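Local coordinates for protein methylmalonate-semialdehyde dehydrogenase (Oceanimonas doudoroffii, PDB 4ZZ7) that catalyses the NAD-dependent, CoA-acylating oxidation of methylmalonate semialdehyde as a member of the aldehyde dehydrogenase family, at residues A[287-301]-A[391-405]. Numbering follows the deposited sequence.
Sequences SVAVAVGDAAGDALV and LQVVRVATMQDAMDL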
ATOM      1  N   SER A 287       9.656  22.642  25.374  1.00 23.85           N
ATOM      2  CA  SER A 287      10.475  23.219  26.458  1.00 22.29           C
ATOM      3  C   SER A 287      11.361  24.393  26.034  1.00 21.78           C
ATOM      4  O   SER A 287      11.882  25.113  26.883  1.00 21.89           O
ATOM      5  CB  SER A 287      11.356  22.136  27.065  1.00 21.02           C
ATOM      6  OG  SER A 287      11.841  21.294  26.055  1.00 19.84           O
ATOM      7  N   VAL A 288      11.529  24.584  24.729  1.00 20.95           N
ATOM      8  CA  VAL A 288      12.385  25.639  24.206  1.00 19.97           C
ATOM      9  C   VAL A 288      11.691  26.404  23.077  1.00 19.90           C
ATOM     10  O   VAL A 288      11.288  25.844  22.066  1.00 18.16           O
ATOM     11  CB  VAL A 288      13.725  25.075  23.695  1.00 19.75           C
ATOM     12  CG1 VAL A 288      14.690  26.199  23.352  1.00 19.79           C
ATOM     13  CG2 VAL A 288      14.358  24.156  24.726  1.00 19.62           C
ATOM     14  N   ALA A 289      11.563  27.706  23.260  1.00 21.08           N
ATOM     15  CA  ALA A 289      11.048  28.565  22.210  1.00 22.67           C
ATOM     16  C   ALA A 289      12.239  29.338  21.635  1.00 23.21           C
ATOM     17  O   ALA A 289      12.924  30.079  22.340  1.00 23.26           O
ATOM     18  CB  ALA A 289       9.999  29.506  22.779  1.00 23.57           C
ATOM     19  N   VAL A 290      12.531  29.120  20.368  1.00 23.33           N
ATOM     20  CA  VAL A 290      13.655  29.804  19.737  1.00 23.91           C
ATOM     21  C   VAL A 290      13.146  31.032  18.977  1.00 24.10           C
ATOM     22  O   VAL A 290      12.666  30.917  17.853  1.00 23.93           O
ATOM     23  CB  VAL A 290      14.430  28.858  18.805  1.00 24.36           C
ATOM     24  CG1 VAL A 290      15.703  29.517  18.292  1.00 24.23           C
ATOM     25  CG2 VAL A 290      14.783  27.581  19.540  1.00 24.84           C
ATOM     26  N   ALA A 291      13.257  32.204  19.598  1.00 24.29           N
ATOM     27  CA  ALA A 291      12.761  33.434  19.004  1.00 24.65           C
ATOM     28  C   ALA A 291      13.793  33.989  18.033  1.00 25.58           C
ATOM     29  O   ALA A 291      14.899  34.312  18.420  1.00 24.93           O
ATOM     30  CB  ALA A 291      12.449  34.448  20.081  1.00 24.88           C
ATOM     31  N   VAL A 292      13.430  34.077  16.762  1.00 27.74           N
ATOM     32  CA  VAL A 292      14.342  34.592  15.733  1.00 29.62           C
ATOM     33  C   VAL A 292      14.120  36.110  15.610  1.00 31.57           C
ATOM     34  O   VAL A 292      13.107  36.574  15.079  1.00 30.28           O
ATOM     35  CB  VAL A 292      14.280  33.803  14.378  1.00 29.70           C
ATOM     36  CG1 VAL A 292      12.882  33.343  14.044  1.00 31.18           C
ATOM     37  CG2 VAL A 292      14.855  34.608  13.218  1.00 28.73           C
ATOM     38  N   GLY A 293      15.094  36.863  16.118  1.00 35.52           N
ATOM     39  CA  GLY A 293      14.994  38.313  16.268  1.00 39.13           C
ATOM     40  C   GLY A 293      14.375  38.659  17.602  1.00 43.33           C
ATOM     41  O   GLY A 293      13.897  37.770  18.321  1.00 44.79           O
ATOM     42  N   ASP A 294      14.370  39.950  17.932  1.00 47.14           N
ATOM     43  CA  ASP A 294      13.735  40.395  19.166  1.00 48.96           C
ATOM     44  C   ASP A 294      13.446  41.881  19.215  1.00 55.57           C
ATOM     45  O   ASP A 294      14.250  42.619  19.794  1.00 72.03           O
ATOM     46  CB  ASP A 294      14.599  39.986  20.385  1.00 46.31           C
ATOM     47  CG  ASP A 294      16.113  40.296  20.231  1.00 39.85           C
ATOM     48  OD1 ASP A 294      16.497  41.053  19.331  1.00 37.71           O
ATOM     49  OD2 ASP A 294      16.920  39.790  21.037  1.00 32.93           O
ATOM     50  N   ALA A 295      12.347  42.393  18.648  1.00 56.98           N
ATOM     51  CA  ALA A 295      11.329  41.727  17.836  1.00 51.88           C
ATOM     52  C   ALA A 295      10.595  40.606  18.563  1.00 50.87           C
ATOM     53  O   ALA A 295      10.115  40.801  19.674  1.00 55.28           O
ATOM     54  CB  ALA A 295      11.909  41.307  16.483  1.00 54.33           C
ATOM     55  N   ALA A 296      10.534  39.431  17.953  1.00 49.90           N
ATOM     56  CA  ALA A 296       9.682  38.328  18.396  1.00 45.91           C
ATOM     57  C   ALA A 296      10.028  37.774  19.777  1.00 44.30           C
ATOM     58  O   ALA A 296       9.144  37.317  20.494  1.00 40.75           O
ATOM     59  CB  ALA A 296       9.751  37.210  17.368  1.00 46.29           C
ATOM     60  N   GLY A 297      11.312  37.770  20.125  1.00 43.05           N
ATOM     61  CA  GLY A 297      11.733  37.436  21.474  1.00 41.89           C
ATOM     62  C   GLY A 297      10.962  38.233  22.507  1.00 42.79           C
ATOM     63  O   GLY A 297      10.337  37.650  23.399  1.00 42.32           O
ATOM     64  N   ASP A 298      10.977  39.564  22.358  1.00 43.35           N
ATOM     65  CA  ASP A 298      10.390  40.478  23.350  1.00 39.05           C
ATOM     66  C   ASP A 298       8.893  40.332  23.403  1.00 35.81           C
ATOM     67  O   ASP A 298       8.304  40.346  24.484  1.00 36.00           O
ATOM     68  CB  ASP A 298      10.750  41.928  23.050  1.00 37.74           C
ATOM     69  CG  ASP A 298      12.227  42.194  23.153  1.00 38.19           C
ATOM     70  OD1 ASP A 298      12.967  41.392  23.796  1.00 35.30           O
ATOM     71  OD2 ASP A 298      12.631  43.228  22.576  1.00 39.54           O
ATOM     72  N   ALA A 299       8.290  40.179  22.230  1.00 34.43           N
ATOM     73  CA  ALA A 299       6.828  40.051  22.110  1.00 35.90           C
ATOM     74  C   ALA A 299       6.283  38.707  22.625  1.00 36.74           C
ATOM     75  O   ALA A 299       5.206  38.657  23.217  1.00 37.91           O
ATOM     76  CB  ALA A 299       6.397  40.287  20.670  1.00 34.79           C
ATOM     77  N   LEU A 300       7.031  37.631  22.386  1.00 36.36           N
ATOM     78  CA  LEU A 300       6.774  36.330  23.000  1.00 35.35           C
ATOM     79  C   LEU A 300       6.802  36.448  24.522  1.00 36.70           C
ATOM     80  O   LEU A 300       5.795  36.173  25.164  1.00 37.71           O
ATOM     81  CB  LEU A 300       7.813  35.289  22.535  1.00 35.21           C
ATOM     82  CG  LEU A 300       7.726  33.830  23.028  1.00 34.19           C
ATOM     83  CD1 LEU A 300       6.494  33.180  22.469  1.00 34.09           C
ATOM     84  CD2 LEU A 300       8.927  32.965  22.657  1.00 34.32           C
ATOM     85  N   VAL A 301       7.937  36.871  25.086  1.00 37.36           N
ATOM     86  CA  VAL A 301       8.100  36.929  26.552  1.00 38.37           C
ATOM     87  C   VAL A 301       7.040  37.832  27.194  1.00 39.60           C
ATOM     88  O   VAL A 301       6.492  37.502  28.247  1.00 40.66           O
ATOM     89  CB  VAL A 301       9.522  37.359  26.984  1.00 36.56           C
ATOM     90  CG1 VAL A 301       9.626  37.497  28.504  1.00 36.04           C
ATOM     91  CG2 VAL A 301      10.527  36.323  26.523  1.00 37.07           C
ATOM     92  N   LEU A 391       9.329  26.691  30.629  1.00 24.47           N
ATOM     93  CA  LEU A 391       9.555  27.114  29.258  1.00 25.75           C
ATOM     94  C   LEU A 391      10.787  28.014  29.149  1.00 26.29           C
ATOM     95  O   LEU A 391      10.818  29.080  29.735  1.00 26.72           O
ATOM     96  CB  LEU A 391       8.349  27.879  28.755  1.00 27.60           C
ATOM     97  CG  LEU A 391       8.030  27.803  27.252  1.00 28.87           C
ATOM     98  CD1 LEU A 391       7.180  29.007  26.852  1.00 28.49           C
ATOM     99  CD2 LEU A 391       9.249  27.693  26.340  1.00 29.04           C
ATOM    100  N   GLN A 392      11.790  27.562  28.393  1.00 27.35           N
ATOM    101  CA  GLN A 392      13.021  28.327  28.084  1.00 26.29           C
ATOM    102  C   GLN A 392      12.909  29.033  26.733  1.00 27.09           C
ATOM    103  O   GLN A 392      12.364  28.481  25.783  1.00 28.51           O
ATOM    104  CB  GLN A 392      14.237  27.394  28.080  1.00 24.84           C
ATOM    105  CG  GLN A 392      14.647  26.969  29.474  1.00 24.58           C
ATOM    106  CD  GLN A 392      15.525  25.735  29.515  1.00 24.11           C
ATOM    107  OE1 GLN A 392      15.217  24.722  28.901  1.00 23.84           O
ATOM    108  NE2 GLN A 392      16.601  25.800  30.283  1.00 24.30           N
ATOM    109  N   VAL A 393      13.426  30.249  26.632  1.00 28.55           N
ATOM    110  CA  VAL A 393      13.395  30.988  25.345  1.00 30.20           C
ATOM    111  C   VAL A 393      14.790  31.465  24.963  1.00 30.80           C
ATOM    112  O   VAL A 393      15.415  32.215  25.699  1.00 31.78           O
ATOM    113  CB  VAL A 393      12.355  32.133  25.316  1.00 29.79           C
ATOM    114  CG1 VAL A 393      12.174  32.703  26.691  1.00 33.67           C
ATOM    115  CG2 VAL A 393      12.717  33.236  24.334  1.00 28.06           C
ATOM    116  N   VAL A 394      15.257  30.973  23.820  1.00 30.72           N
ATOM    117  CA  VAL A 394      16.522  31.351  23.244  1.00 31.32           C
ATOM    118  C   VAL A 394      16.236  32.391  22.169  1.00 31.66           C
ATOM    119  O   VAL A 394      15.203  32.345  21.498  1.00 28.77           O
ATOM    120  CB  VAL A 394      17.233  30.141  22.590  1.00 32.84           C
ATOM    121  CG1 VAL A 394      18.537  30.555  21.898  1.00 32.58           C
ATOM    122  CG2 VAL A 394      17.516  29.060  23.625  1.00 33.00           C
ATOM    123  N   ARG A 395      17.175  33.323  22.021  1.00 33.25           N
ATOM    124  CA  ARG A 395      17.119  34.346  20.994  1.00 32.69           C
ATOM    125  C   ARG A 395      18.236  34.052  19.991  1.00 30.23           C
ATOM    126  O   ARG A 395      19.328  33.645  20.381  1.00 31.66           O
ATOM    127  CB  ARG A 395      17.232  35.732  21.644  1.00 34.17           C
ATOM    128  CG  ARG A 395      16.024  36.074  22.529  1.00 35.53           C
ATOM    129  CD  ARG A 395      16.360  36.981  23.711  1.00 36.30           C
ATOM    130  NE  ARG A 395      15.185  37.275  24.539  1.00 36.03           N
ATOM    131  CZ  ARG A 395      14.245  38.177  24.245  1.00 35.06           C
ATOM    132  NH1 ARG A 395      13.216  38.371  25.066  1.00 36.01           N
ATOM    133  NH2 ARG A 395      14.323  38.897  23.146  1.00 31.88           N
ATOM    134  N   VAL A 396      17.926  34.176  18.707  1.00 27.69           N
ATOM    135  CA  VAL A 396      18.898  34.015  17.618  1.00 27.08           C
ATOM    136  C   VAL A 396      18.618  35.039  16.493  1.00 27.65           C
ATOM    137  O   VAL A 396      17.546  35.655  16.405  1.00 25.23           O
ATOM    138  CB  VAL A 396      18.941  32.574  17.002  1.00 26.26           C
ATOM    139  CG1 VAL A 396      19.356  31.517  18.012  1.00 25.32           C
ATOM    140  CG2 VAL A 396      17.609  32.192  16.387  1.00 26.96           C
ATOM    141  N   ALA A 397      19.604  35.194  15.621  1.00 28.48           N
ATOM    142  CA  ALA A 397      19.565  36.206  14.582  1.00 28.48           C
ATOM    143  C   ALA A 397      18.617  35.781  13.468  1.00 29.00           C
ATOM    144  O   ALA A 397      17.723  36.523  13.095  1.00 26.25           O
ATOM    145  CB  ALA A 397      20.967  36.441  14.034  1.00 27.98           C
ATOM    146  N   THR A 398      18.827  34.570  12.960  1.00 31.22           N
ATOM    147  CA  THR A 398      18.163  34.096  11.742  1.00 32.04           C
ATOM    148  C   THR A 398      17.583  32.692  11.881  1.00 30.39           C
ATOM    149  O   THR A 398      17.918  31.951  12.803  1.00 30.37           O
ATOM    150  CB  THR A 398      19.121  34.139  10.526  1.00 33.56           C
ATOM    151  OG1 THR A 398      18.479  33.567   9.395  1.00 39.14           O
ATOM    152  CG2 THR A 398      20.387  33.353  10.755  1.00 33.90           C
ATOM    153  N   MET A 399      16.710  32.341  10.941  1.00 29.27           N
ATOM    154  CA  MET A 399      15.992  31.066  10.960  1.00 29.44           C
ATOM    155  C   MET A 399      16.955  29.879  10.920  1.00 29.25           C
ATOM    156  O   MET A 399      16.811  28.886  11.668  1.00 30.00           O
ATOM    157  CB  MET A 399      15.029  30.978   9.783  1.00 28.63           C
ATOM    158  CG  MET A 399      14.193  29.711   9.788  1.00 29.12           C
ATOM    159  SD  MET A 399      13.169  29.575   8.320  1.00 29.39           S
ATOM    160  CE  MET A 399      12.683  27.867   8.403  1.00 30.42           C
ATOM    161  N   GLN A 400      17.939  30.001  10.040  1.00 27.29           N
ATOM    162  CA  GLN A 400      18.978  28.999   9.900  1.00 26.36           C
ATOM    163  C   GLN A 400      19.743  28.796  11.214  1.00 27.55           C
ATOM    164  O   GLN A 400      20.141  27.683  11.507  1.00 27.04           O
ATOM    165  CB  GLN A 400      19.930  29.373   8.740  1.00 25.39           C
ATOM    166  CG  GLN A 400      20.868  28.279   8.235  1.00 24.48           C
ATOM    167  CD  GLN A 400      20.142  26.988   7.822  1.00 24.80           C
ATOM    168  OE1 GLN A 400      19.394  26.954   6.834  1.00 25.26           O
ATOM    169  NE2 GLN A 400      20.353  25.918   8.583  1.00 23.69           N
ATOM    170  N   ASP A 401      19.936  29.851  12.011  1.00 29.44           N
ATOM    171  CA  ASP A 401      20.660  29.706  13.288  1.00 30.31           C
ATOM    172  C   ASP A 401      19.827  28.904  14.261  1.00 30.09           C
ATOM    173  O   ASP A 401      20.375  28.061  14.984  1.00 29.13           O
ATOM    174  CB  ASP A 401      21.008  31.061  13.921  1.00 32.04           C
ATOM    175  CG  ASP A 401      22.078  31.818  13.159  1.00 31.74           C
ATOM    176  OD1 ASP A 401      22.756  31.184  12.314  1.00 31.86           O
ATOM    177  OD2 ASP A 401      22.233  33.045  13.411  1.00 31.29           O
ATOM    178  N   ALA A 402      18.513  29.178  14.270  1.00 29.65           N
ATOM    179  CA  ALA A 402      17.553  28.394  15.057  1.00 30.11           C
ATOM    180  C   ALA A 402      17.569  26.913  14.659  1.00 29.18           C
ATOM    181  O   ALA A 402      17.621  26.029  15.525  1.00 28.95           O
ATOM    182  CB  ALA A 402      16.148  28.958  14.922  1.00 30.15           C
ATOM    183  N   MET A 403      17.541  26.652  13.354  1.00 27.56           N
ATOM    184  CA  MET A 403      17.619  25.263  12.853  1.00 28.13           C
ATOM    185  C   MET A 403      18.940  24.509  13.157  1.00 27.80           C
ATOM    186  O   MET A 403      18.926  23.306  13.427  1.00 27.89           O
ATOM    187  CB  MET A 403      17.343  25.220  11.351  1.00 27.11           C
ATOM    188  CG  MET A 403      15.864  25.271  11.025  1.00 27.18           C
ATOM    189  SD  MET A 403      15.588  24.898   9.303  1.00 25.71           S
ATOM    190  CE  MET A 403      16.113  26.505   8.747  1.00 28.55           C
ATOM    191  N   ASP A 404      20.067  25.220  13.089  1.00 26.70           N
ATOM    192  CA  ASP A 404      21.370  24.646  13.406  1.00 24.60           C
ATOM    193  C   ASP A 404      21.379  24.302  14.877  1.00 24.67           C
ATOM    194  O   ASP A 404      21.872  23.255  15.255  1.00 23.83           O
ATOM    195  CB  ASP A 404      22.528  25.626  13.136  1.00 23.70           C
ATOM    196  CG  ASP A 404      22.733  25.950  11.666  1.00 22.87           C
ATOM    197  OD1 ASP A 404      22.334  25.150  10.800  1.00 21.65           O
ATOM    198  OD2 ASP A 404      23.317  27.035  11.384  1.00 23.12           O
ATOM    199  N   LEU A 405      20.842  25.201  15.704  1.00 25.71           N
ATOM    200  CA  LEU A 405      20.786  24.984  17.149  1.00 25.69           C
ATOM    201  C   LEU A 405      20.002  23.695  17.474  1.00 26.84           C
ATOM    202  O   LEU A 405      20.435  22.907  18.326  1.00 27.52           O
ATOM    203  CB  LEU A 405      20.168  26.201  17.839  1.00 25.37           C
ATOM    204  CG  LEU A 405      19.897  26.103  19.337  1.00 25.25           C
ATOM    205  CD1 LEU A 405      21.190  26.087  20.121  1.00 24.52           C
ATOM    206  CD2 LEU A 405      19.024  27.271  19.751  1.00 26.32           C
TER
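Val290 and Val394 lie side by side in two parallel strands, 287-292 and 391-396, which illustrate how an α/β sheet, here in the catalytic domain of the aldehyde dehydrogenase fold, is sealed on both faces. Six backbone hydrogen bonds join alternate residues of each strand, from Gln392 N to Ser287 O (2.9 Å), near Cys283 and Glu385, through to Gly293 N and Val396 O (2.7 Å); Val288 and Val290 turn their backbone to strand 254-258. Val290, Val292, Val394 and Ala402 are buried, under helix 399-405. There Val290 CG1, anti to its own backbone nitrogen (chi1 -173°), meets Ala402 CB at 3.4 Å and Val396 CG2 at 3.8 Å. On the other face Val393 spreads its methyls beneath helix 296-301, CG2 meeting Leu300 CD2 tip to tip at 4.2 Å and CG1 meeting Val301 CG2. Toward solvent, at exposed Asp294 and Asp298, packing gives way to charge. Arg395, bent at chi2 (149°), crosses the helix start, Gly297 CA covering one guanidinium face; NH2 binds Asp298 OD1 at 2.9 Å from above the carboxylate plane and Asp294 OD2 only weakly, at 3.5 Å. Asp373, on strand 370-373, takes NE. One arginine thus serves three carboxylates, which probably stabilises its charge and ties strand 391-396 to the helix at the strands' solvent-facing C-terminal end.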